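Local coordinates for protein MJ1225 (Methanocaldococcus jannaschii, PDB 3KH5) that binds AMP and ADP through its CBS domains and is a putative archaeal homolog of the gamma subunit of AMP-activated protein kinase, at residues Ile245-Leu257 with Ile266-Tyr278. Residues are numbered along the deposited sequence; the frame is centred on the assembly and turned at random.
Sequences IAEIMVTNDIGAL and IKGIITEKDVLKY. With ADP (adenosine-5'-diphosphate), chain E; AMP (adenosine monophosphate), chain C.
Met249 slides past Glu272 and Val275 in the opposite direction, SD resting against Glu272 CG and 3.8 Å from Val275 CG2, while CE reaches the backbone of Ile270 and Thr271. Its unbranched chain, extended beyond CG (chi2 170°), can span from helix to strand. One turn earlier, small Ala246 lets the helices approach, its CB 3.8 Å from Val275 CG1. Leu257 and Ile270 form an antiparallel hydrogen-bonded pair, Leu257 N to Ile270 O and Ile270 N to Leu257 O both 3.0 Å. Beyond it, Glu272 N donates to Gly255 O; a CB on Gly255 would crowd the Glu272 carboxylate, which the extended chain carries past Met249 to a salt bridge with Arg134. Thr271, the N-cap residue, suits the nucleotide site because its hydroxyl donates to ADP O1A. Asp274 OD2 accepts from ADP O2' (2.5 Å) and Thr271 N; OD1 accepts from ADP O3' and salt-bridges to Lys277 NZ. An asparagine here, with one acceptor oxygen, would probably leave one ribose hydroxyl without its acceptor and Lys277 without its countercharge. ADP lies over the face carrying Ile269 and Thr271; at the outer edge of strand 256-260, Ala256 O accepts from AMP N6. In this fourth CBS motif helices 242-252 and 272-275 pack together, helix 133-140 against Val250 and Glu272.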
ATOM      1  N   ILE A 245     -17.006   5.599  -9.301  1.00 38.26           N
ATOM      2  CA  ILE A 245     -15.643   5.112  -9.089  1.00 37.19           C
ATOM      3  C   ILE A 245     -15.269   5.076  -7.601  1.00 36.54           C
ATOM      4  O   ILE A 245     -14.818   4.034  -7.105  1.00 36.30           O
ATOM      5  CB  ILE A 245     -14.607   5.891  -9.949  1.00 37.26           C
ATOM      6  CG1 ILE A 245     -14.863   5.659 -11.447  1.00 37.07           C
ATOM      7  CG2 ILE A 245     -13.171   5.520  -9.574  1.00 37.02           C
ATOM      8  CD1 ILE A 245     -15.043   4.191 -11.867  1.00 37.33           C
ATOM      9  N   ALA A 246     -15.484   6.189  -6.893  1.00 35.72           N
ATOM     10  CA  ALA A 246     -15.252   6.258  -5.442  1.00 35.11           C
ATOM     11  C   ALA A 246     -15.981   5.150  -4.682  1.00 34.69           C
ATOM     12  O   ALA A 246     -15.419   4.546  -3.764  1.00 34.64           O
ATOM     13  CB  ALA A 246     -15.650   7.625  -4.898  1.00 35.18           C
ATOM     14  N   GLU A 247     -17.225   4.882  -5.072  1.00 34.15           N
ATOM     15  CA  GLU A 247     -18.021   3.835  -4.434  1.00 33.76           C
ATOM     16  C   GLU A 247     -17.447   2.436  -4.674  1.00 33.12           C
ATOM     17  O   GLU A 247     -17.403   1.614  -3.757  1.00 32.91           O
ATOM     18  CB  GLU A 247     -19.471   3.905  -4.909  1.00 33.97           C
ATOM     19  CG  GLU A 247     -20.403   2.893  -4.251  1.00 35.28           C
ATOM     20  CD  GLU A 247     -21.840   3.048  -4.708  1.00 37.03           C
ATOM     21  OE1 GLU A 247     -22.745   2.969  -3.851  1.00 37.95           O
ATOM     22  OE2 GLU A 247     -22.071   3.265  -5.919  1.00 37.69           O
ATOM     23  N   ILE A 248     -17.017   2.174  -5.910  1.00 32.75           N
ATOM     24  CA  ILE A 248     -16.360   0.910  -6.244  1.00 32.62           C
ATOM     25  C   ILE A 248     -15.127   0.659  -5.364  1.00 32.54           C
ATOM     26  O   ILE A 248     -14.960  -0.441  -4.841  1.00 32.45           O
ATOM     27  CB  ILE A 248     -16.012   0.827  -7.754  1.00 32.67           C
ATOM     28  CG1 ILE A 248     -17.287   0.546  -8.563  1.00 32.98           C
ATOM     29  CG2 ILE A 248     -14.988  -0.285  -8.029  1.00 32.69           C
ATOM     30  CD1 ILE A 248     -17.231   1.086  -9.985  1.00 33.49           C
ATOM     31  N   MET A 249     -14.286   1.680  -5.188  1.00 32.53           N
ATOM     32  CA  MET A 249     -13.068   1.564  -4.368  1.00 32.71           C
ATOM     33  C   MET A 249     -13.386   1.185  -2.926  1.00 32.75           C
ATOM     34  O   MET A 249     -12.835   0.230  -2.373  1.00 32.72           O
ATOM     35  CB  MET A 249     -12.290   2.886  -4.373  1.00 32.89           C
ATOM     36  CG  MET A 249     -11.725   3.298  -5.722  1.00 33.30           C
ATOM     37  SD  MET A 249     -11.083   4.984  -5.694  1.00 35.29           S
ATOM     38  CE  MET A 249     -10.275   5.065  -7.290  1.00 34.47           C
ATOM     39  N   VAL A 250     -14.300   1.947  -2.345  1.00 32.98           N
ATOM     40  CA  VAL A 250     -14.624   1.886  -0.937  1.00 33.34           C
ATOM     41  C   VAL A 250     -15.407   0.614  -0.546  1.00 33.16           C
ATOM     42  O   VAL A 250     -15.257   0.109   0.573  1.00 33.33           O
ATOM     43  CB  VAL A 250     -15.343   3.214  -0.564  1.00 33.54           C
ATOM     44  CG1 VAL A 250     -16.565   3.005   0.429  1.00 33.81           C
ATOM     45  CG2 VAL A 250     -14.355   4.254  -0.025  1.00 33.83           C
ATOM     46  N   THR A 251     -16.207   0.080  -1.466  1.00 32.97           N
ATOM     47  CA  THR A 251     -16.958  -1.154  -1.201  1.00 32.92           C
ATOM     48  C   THR A 251     -16.157  -2.409  -1.542  1.00 32.95           C
ATOM     49  O   THR A 251     -16.604  -3.528  -1.274  1.00 32.93           O
ATOM     50  CB  THR A 251     -18.290  -1.202  -1.971  1.00 32.87           C
ATOM     51  OG1 THR A 251     -18.034  -1.147  -3.381  1.00 32.71           O
ATOM     52  CG2 THR A 251     -19.195  -0.042  -1.558  1.00 32.99           C
ATOM     53  N   ASN A 252     -14.976  -2.218  -2.123  1.00 33.03           N
ATOM     54  CA  ASN A 252     -14.118  -3.337  -2.503  1.00 33.17           C
ATOM     55  C   ASN A 252     -12.718  -3.318  -1.888  1.00 33.65           C
ATOM     56  O   ASN A 252     -11.896  -4.196  -2.180  1.00 33.24           O
ATOM     57  CB  ASN A 252     -14.018  -3.406  -4.025  1.00 32.98           C
ATOM     58  CG  ASN A 252     -15.278  -3.942  -4.659  1.00 32.87           C
ATOM     59  OD1 ASN A 252     -15.570  -5.132  -4.559  1.00 33.34           O
ATOM     60  ND2 ASN A 252     -16.032  -3.071  -5.328  1.00 31.60           N
ATOM     61  N   ASP A 253     -12.451  -2.327  -1.039  1.00 34.53           N
ATOM     62  CA  ASP A 253     -11.108  -2.127  -0.498  1.00 35.77           C
ATOM     63  C   ASP A 253     -10.063  -2.178  -1.617  1.00 36.02           C
ATOM     64  O   ASP A 253      -9.077  -2.910  -1.514  1.00 35.98           O
ATOM     65  CB  ASP A 253     -10.767  -3.206   0.543  1.00 36.19           C
ATOM     66  CG  ASP A 253     -11.510  -3.033   1.855  1.00 37.69           C
ATOM     67  OD1 ASP A 253     -11.697  -1.882   2.317  1.00 39.21           O
ATOM     68  OD2 ASP A 253     -11.891  -4.069   2.449  1.00 39.20           O
ATOM     69  N   ILE A 254     -10.304  -1.434  -2.693  1.00 36.49           N
ATOM     70  CA  ILE A 254      -9.357  -1.326  -3.798  1.00 36.88           C
ATOM     71  C   ILE A 254      -8.969   0.148  -3.814  1.00 36.62           C
ATOM     72  O   ILE A 254      -9.806   1.005  -3.521  1.00 36.80           O
ATOM     73  CB  ILE A 254     -10.022  -1.771  -5.133  1.00 37.12           C
ATOM     74  CG1 ILE A 254     -10.140  -3.299  -5.185  1.00 37.69           C
ATOM     75  CG2 ILE A 254      -9.244  -1.262  -6.361  1.00 37.43           C
ATOM     76  CD1 ILE A 254     -11.176  -3.809  -6.186  1.00 38.43           C
ATOM     77  N   GLY A 255      -7.712   0.452  -4.113  1.00 36.13           N
ATOM     78  CA  GLY A 255      -7.254   1.838  -4.064  1.00 35.51           C
ATOM     79  C   GLY A 255      -6.984   2.468  -5.414  1.00 35.07           C
ATOM     80  O   GLY A 255      -6.817   3.680  -5.500  1.00 34.98           O
ATOM     81  N   ALA A 256      -6.941   1.650  -6.464  1.00 34.80           N
ATOM     82  CA  ALA A 256      -6.545   2.119  -7.790  1.00 34.65           C
ATOM     83  C   ALA A 256      -7.235   1.369  -8.929  1.00 34.66           C
ATOM     84  O   ALA A 256      -7.281   0.136  -8.932  1.00 34.63           O
ATOM     85  CB  ALA A 256      -5.027   2.031  -7.948  1.00 34.54           C
ATOM     86  N   LEU A 257      -7.770   2.123  -9.888  1.00 34.76           N
ATOM     87  CA  LEU A 257      -8.280   1.553 -11.134  1.00 34.90           C
ATOM     88  C   LEU A 257      -7.500   2.117 -12.328  1.00 35.39           C
ATOM     89  O   LEU A 257      -7.383   3.338 -12.470  1.00 35.06           O
ATOM     90  CB  LEU A 257      -9.783   1.832 -11.309  1.00 34.92           C
ATOM     91  CG  LEU A 257     -10.839   1.181 -10.405  1.00 34.96           C
ATOM     92  CD1 LEU A 257     -10.715   1.628  -8.950  1.00 34.99           C
ATOM     93  CD2 LEU A 257     -12.239   1.505 -10.920  1.00 35.39           C
ATOM     94  N   ILE A 266      -4.219   2.048 -22.289  1.00 54.70           N
ATOM     95  CA  ILE A 266      -4.193   2.768 -21.017  1.00 53.39           C
ATOM     96  C   ILE A 266      -4.244   4.268 -21.240  1.00 52.21           C
ATOM     97  O   ILE A 266      -3.393   4.830 -21.941  1.00 52.16           O
ATOM     98  CB  ILE A 266      -2.902   2.463 -20.224  1.00 53.58           C
ATOM     99  CG1 ILE A 266      -2.561   0.973 -20.293  1.00 53.72           C
ATOM    100  CG2 ILE A 266      -3.023   2.954 -18.768  1.00 53.57           C
ATOM    101  CD1 ILE A 266      -3.616   0.069 -19.693  1.00 53.97           C
ATOM    102  N   LYS A 267      -5.232   4.913 -20.626  1.00 50.53           N
ATOM    103  CA  LYS A 267      -5.364   6.367 -20.699  1.00 48.80           C
ATOM    104  C   LYS A 267      -4.886   7.057 -19.427  1.00 47.07           C
ATOM    105  O   LYS A 267      -4.738   8.286 -19.395  1.00 46.95           O
ATOM    106  CB  LYS A 267      -6.819   6.762 -20.972  1.00 49.15           C
ATOM    107  CG  LYS A 267      -7.492   6.028 -22.140  1.00 50.04           C
ATOM    108  CD  LYS A 267      -6.727   6.165 -23.466  1.00 51.50           C
ATOM    109  CE  LYS A 267      -6.545   7.619 -23.911  1.00 52.23           C
ATOM    110  NZ  LYS A 267      -7.814   8.428 -23.849  1.00 52.68           N
ATOM    111  N   GLY A 268      -4.654   6.273 -18.380  1.00 44.91           N
ATOM    112  CA  GLY A 268      -4.307   6.830 -17.082  1.00 42.22           C
ATOM    113  C   GLY A 268      -4.578   5.856 -15.959  1.00 40.45           C
ATOM    114  O   GLY A 268      -4.753   4.656 -16.186  1.00 40.05           O
ATOM    115  N   ILE A 269      -4.588   6.376 -14.740  1.00 38.79           N
ATOM    116  CA  ILE A 269      -4.889   5.595 -13.552  1.00 37.21           C
ATOM    117  C   ILE A 269      -5.538   6.589 -12.604  1.00 36.04           C
ATOM    118  O   ILE A 269      -5.242   7.787 -12.655  1.00 35.84           O
ATOM    119  CB  ILE A 269      -3.602   4.936 -12.953  1.00 37.35           C
ATOM    120  CG1 ILE A 269      -3.939   3.968 -11.806  1.00 37.35           C
ATOM    121  CG2 ILE A 269      -2.564   5.996 -12.536  1.00 37.30           C
ATOM    122  CD1 ILE A 269      -2.775   3.073 -11.369  1.00 37.15           C
ATOM    123  N   ILE A 270      -6.456   6.112 -11.774  1.00 34.59           N
ATOM    124  CA  ILE A 270      -7.076   6.961 -10.765  1.00 33.39           C
ATOM    125  C   ILE A 270      -7.065   6.221  -9.434  1.00 32.86           C
ATOM    126  O   ILE A 270      -7.338   5.021  -9.379  1.00 32.88           O
ATOM    127  CB  ILE A 270      -8.503   7.408 -11.187  1.00 33.31           C
ATOM    128  CG1 ILE A 270      -9.139   8.312 -10.118  1.00 33.22           C
ATOM    129  CG2 ILE A 270      -9.385   6.193 -11.536  1.00 32.79           C
ATOM    130  CD1 ILE A 270     -10.247   9.214 -10.640  1.00 33.81           C
ATOM    131  N   THR A 271      -6.723   6.932  -8.367  1.00 32.27           N
ATOM    132  CA  THR A 271      -6.616   6.301  -7.067  1.00 31.89           C
ATOM    133  C   THR A 271      -7.434   7.068  -6.051  1.00 32.06           C
ATOM    134  O   THR A 271      -7.962   8.150  -6.341  1.00 31.91           O
ATOM    135  CB  THR A 271      -5.148   6.223  -6.574  1.00 31.72           C
ATOM    136  OG1 THR A 271      -4.687   7.534  -6.218  1.00 32.10           O
ATOM    137  CG2 THR A 271      -4.225   5.613  -7.632  1.00 30.77           C
ATOM    138  N   GLU A 272      -7.515   6.512  -4.849  1.00 32.46           N
ATOM    139  CA  GLU A 272      -8.199   7.152  -3.737  1.00 33.22           C
ATOM    140  C   GLU A 272      -7.676   8.550  -3.438  1.00 33.15           C
ATOM    141  O   GLU A 272      -8.458   9.427  -3.071  1.00 33.28           O
ATOM    142  CB  GLU A 272      -8.099   6.287  -2.486  1.00 33.47           C
ATOM    143  CG  GLU A 272      -8.948   5.036  -2.561  1.00 35.41           C
ATOM    144  CD  GLU A 272      -8.760   4.123  -1.368  1.00 37.74           C
ATOM    145  OE1 GLU A 272      -7.603   3.887  -0.956  1.00 38.56           O
ATOM    146  OE2 GLU A 272      -9.778   3.624  -0.852  1.00 38.87           O
ATOM    147  N   LYS A 273      -6.366   8.766  -3.586  1.00 33.09           N
ATOM    148  CA  LYS A 273      -5.808  10.102  -3.365  1.00 33.00           C
ATOM    149  C   LYS A 273      -6.366  11.089  -4.385  1.00 33.40           C
ATOM    150  O   LYS A 273      -6.681  12.229  -4.039  1.00 33.50           O
ATOM    151  CB  LYS A 273      -4.276  10.113  -3.395  1.00 32.56           C
ATOM    152  CG  LYS A 273      -3.673  11.383  -2.769  1.00 31.67           C
ATOM    153  CD  LYS A 273      -2.151  11.444  -2.885  1.00 29.65           C
ATOM    154  CE  LYS A 273      -1.466  10.262  -2.202  1.00 29.16           C
ATOM    155  NZ  LYS A 273      -1.813  10.145  -0.758  1.00 28.15           N
ATOM    156  N   ASP A 274      -6.493  10.641  -5.634  1.00 33.95           N
ATOM    157  CA  ASP A 274      -7.075  11.453  -6.706  1.00 34.71           C
ATOM    158  C   ASP A 274      -8.532  11.804  -6.451  1.00 35.33           C
ATOM    159  O   ASP A 274      -8.959  12.925  -6.735  1.00 35.56           O
ATOM    160  CB  ASP A 274      -7.005  10.719  -8.039  1.00 34.62           C
ATOM    161  CG  ASP A 274      -5.593  10.496  -8.505  1.00 34.80           C
ATOM    162  OD1 ASP A 274      -4.757  11.410  -8.342  1.00 34.82           O
ATOM    163  OD2 ASP A 274      -5.326   9.405  -9.048  1.00 34.79           O
ATOM    164  N   VAL A 275      -9.296  10.828  -5.959  1.00 35.93           N
ATOM    165  CA  VAL A 275     -10.694  11.044  -5.584  1.00 36.56           C
ATOM    166  C   VAL A 275     -10.784  12.164  -4.557  1.00 37.09           C
ATOM    167  O   VAL A 275     -11.635  13.047  -4.669  1.00 37.18           O
ATOM    168  CB  VAL A 275     -11.363   9.751  -5.030  1.00 36.50           C
ATOM    169  CG1 VAL A 275     -12.740  10.048  -4.436  1.00 36.62           C
ATOM    170  CG2 VAL A 275     -11.481   8.703  -6.122  1.00 36.13           C
ATOM    171  N   LEU A 276      -9.889  12.137  -3.572  1.00 37.76           N
ATOM    172  CA  LEU A 276      -9.896  13.143  -2.521  1.00 38.57           C
ATOM    173  C   LEU A 276      -9.568  14.557  -3.010  1.00 39.41           C
ATOM    174  O   LEU A 276      -9.808  15.526  -2.288  1.00 39.26           O
ATOM    175  CB  LEU A 276      -8.986  12.736  -1.355  1.00 38.45           C
ATOM    176  CG  LEU A 276      -9.459  11.657  -0.370  1.00 38.38           C
ATOM    177  CD1 LEU A 276      -8.363  11.399   0.652  1.00 38.51           C
ATOM    178  CD2 LEU A 276     -10.753  12.054   0.332  1.00 38.16           C
ATOM    179  N   LYS A 277      -9.043  14.686  -4.229  1.00 40.80           N
ATOM    180  CA  LYS A 277      -8.792  16.014  -4.803  1.00 42.31           C
ATOM    181  C   LYS A 277     -10.092  16.768  -5.109  1.00 43.56           C
ATOM    182  O   LYS A 277     -10.073  17.988  -5.295  1.00 43.74           O
ATOM    183  CB  LYS A 277      -7.913  15.929  -6.049  1.00 42.19           C
ATOM    184  CG  LYS A 277      -6.487  15.481  -5.784  1.00 42.02           C
ATOM    185  CD  LYS A 277      -5.821  15.092  -7.093  1.00 42.09           C
ATOM    186  CE  LYS A 277      -4.401  14.594  -6.884  1.00 42.25           C
ATOM    187  NZ  LYS A 277      -3.786  14.141  -8.168  1.00 42.55           N
ATOM    188  N   TYR A 278     -11.210  16.033  -5.156  1.00 45.07           N
ATOM    189  CA  TYR A 278     -12.547  16.635  -5.235  1.00 46.56           C
ATOM    190  C   TYR A 278     -12.784  17.579  -4.061  1.00 47.63           C
ATOM    191  O   TYR A 278     -13.391  18.635  -4.229  1.00 47.81           O
ATOM    192  CB  TYR A 278     -13.649  15.562  -5.269  1.00 46.47           C
ATOM    193  CG  TYR A 278     -15.061  16.104  -5.460  1.00 46.61           C
ATOM    194  CD1 TYR A 278     -15.530  16.452  -6.726  1.00 46.83           C
ATOM    195  CD2 TYR A 278     -15.929  16.262  -4.376  1.00 46.64           C
ATOM    196  CE1 TYR A 278     -16.817  16.950  -6.909  1.00 47.18           C
ATOM    197  CE2 TYR A 278     -17.224  16.759  -4.551  1.00 47.09           C
ATOM    198  CZ  TYR A 278     -17.659  17.097  -5.823  1.00 47.33           C
ATOM    199  OH  TYR A 278     -18.931  17.587  -6.011  1.00 47.80           O
TER
HETATM  200  PB  ADP E 284      -0.873   3.884  -4.966  1.00 47.80           P
HETATM  201  O1B ADP E 284      -2.067   3.343  -4.265  1.00 47.89           O
HETATM  202  O2B ADP E 284      -0.485   3.007  -6.307  1.00 46.75           O
HETATM  203  O3B ADP E 284       0.468   3.895  -4.060  1.00 47.81           O
HETATM  204  PA  ADP E 284      -1.250   6.714  -4.590  1.00 44.76           P
HETATM  205  O1A ADP E 284      -2.597   7.034  -4.058  1.00 45.01           O
HETATM  206  O2A ADP E 284      -0.095   6.639  -3.467  1.00 44.93           O
HETATM  207  O3A ADP E 284      -1.182   5.364  -5.480  1.00 46.09           O
HETATM  208  O5' ADP E 284      -0.831   7.733  -5.738  1.00 43.23           O
HETATM  209  C5' ADP E 284      -0.511   9.119  -5.515  1.00 40.37           C
HETATM  210  C4' ADP E 284      -0.577   9.804  -6.907  1.00 38.76           C
HETATM  211  O4' ADP E 284       0.265   9.031  -7.823  1.00 37.85           O
HETATM  212  C3' ADP E 284      -1.998   9.803  -7.499  1.00 37.84           C
HETATM  213  O3' ADP E 284      -2.199  11.000  -8.259  1.00 38.01           O
HETATM  214  C2' ADP E 284      -2.010   8.578  -8.419  1.00 37.10           C
HETATM  215  O2' ADP E 284      -2.915   8.753  -9.522  1.00 35.85           O
HETATM  216  C1' ADP E 284      -0.554   8.505  -8.907  1.00 37.00           C
HETATM  217  N9  ADP E 284      -0.180   7.088  -9.252  1.00 36.21           N
HETATM  218  C8  ADP E 284      -0.473   5.980  -8.560  1.00 36.35           C
HETATM  219  N7  ADP E 284       0.019   4.910  -9.188  1.00 36.12           N
HETATM  220  C5  ADP E 284       0.628   5.327 -10.288  1.00 36.26           C
HETATM  221  C6  ADP E 284       1.312   4.681 -11.314  1.00 36.42           C
HETATM  222  N6  ADP E 284       1.457   3.356 -11.313  1.00 36.12           N
HETATM  223  N1  ADP E 284       1.828   5.424 -12.308  1.00 36.59           N
HETATM  224  C2  ADP E 284       1.685   6.746 -12.318  1.00 36.52           C
HETATM  225  N3  ADP E 284       1.040   7.388 -11.351  1.00 36.40           N
HETATM  226  C4  ADP E 284       0.502   6.709 -10.327  1.00 36.27           C
HETATM  227  P   AMP C 282      -4.206  -3.779  -2.663  1.00 51.11           P
HETATM  228  O1P AMP C 282      -4.561  -3.861  -1.223  1.00 51.58           O
HETATM  229  O2P AMP C 282      -2.634  -3.465  -2.858  1.00 51.23           O
HETATM  230  O3P AMP C 282      -4.972  -2.566  -3.419  1.00 51.12           O
HETATM  231  O5' AMP C 282      -4.498  -5.123  -3.487  1.00 49.83           O
HETATM  232  C5' AMP C 282      -5.164  -6.278  -2.921  1.00 47.18           C
HETATM  233  C4' AMP C 282      -5.536  -7.257  -4.038  1.00 44.98           C
HETATM  234  O4' AMP C 282      -6.439  -6.520  -4.912  1.00 43.42           O
HETATM  235  C3' AMP C 282      -4.255  -7.556  -4.839  1.00 44.30           C
HETATM  236  O3' AMP C 282      -4.216  -8.943  -5.236  1.00 44.98           O
HETATM  237  C2' AMP C 282      -4.398  -6.665  -6.070  1.00 43.00           C
HETATM  238  O2' AMP C 282      -3.779  -7.281  -7.205  1.00 43.01           O
HETATM  239  C1' AMP C 282      -5.918  -6.590  -6.248  1.00 41.73           C
HETATM  240  N9  AMP C 282      -6.351  -5.366  -6.983  1.00 39.34           N
HETATM  241  C8  AMP C 282      -6.001  -4.103  -6.716  1.00 38.26           C
HETATM  242  N7  AMP C 282      -6.583  -3.280  -7.586  1.00 37.07           N
HETATM  243  C5  AMP C 282      -7.308  -4.025  -8.413  1.00 36.71           C
HETATM  244  C6  AMP C 282      -8.119  -3.733  -9.498  1.00 36.16           C
HETATM  245  N6  AMP C 282      -8.280  -2.471  -9.894  1.00 35.47           N
HETATM  246  N1  AMP C 282      -8.736  -4.744 -10.139  1.00 36.38           N
HETATM  247  C2  AMP C 282      -8.581  -6.007  -9.749  1.00 36.23           C
HETATM  248  N3  AMP C 282      -7.812  -6.318  -8.714  1.00 36.57           N
HETATM  249  C4  AMP C 282      -7.168  -5.352  -8.032  1.00 37.74           C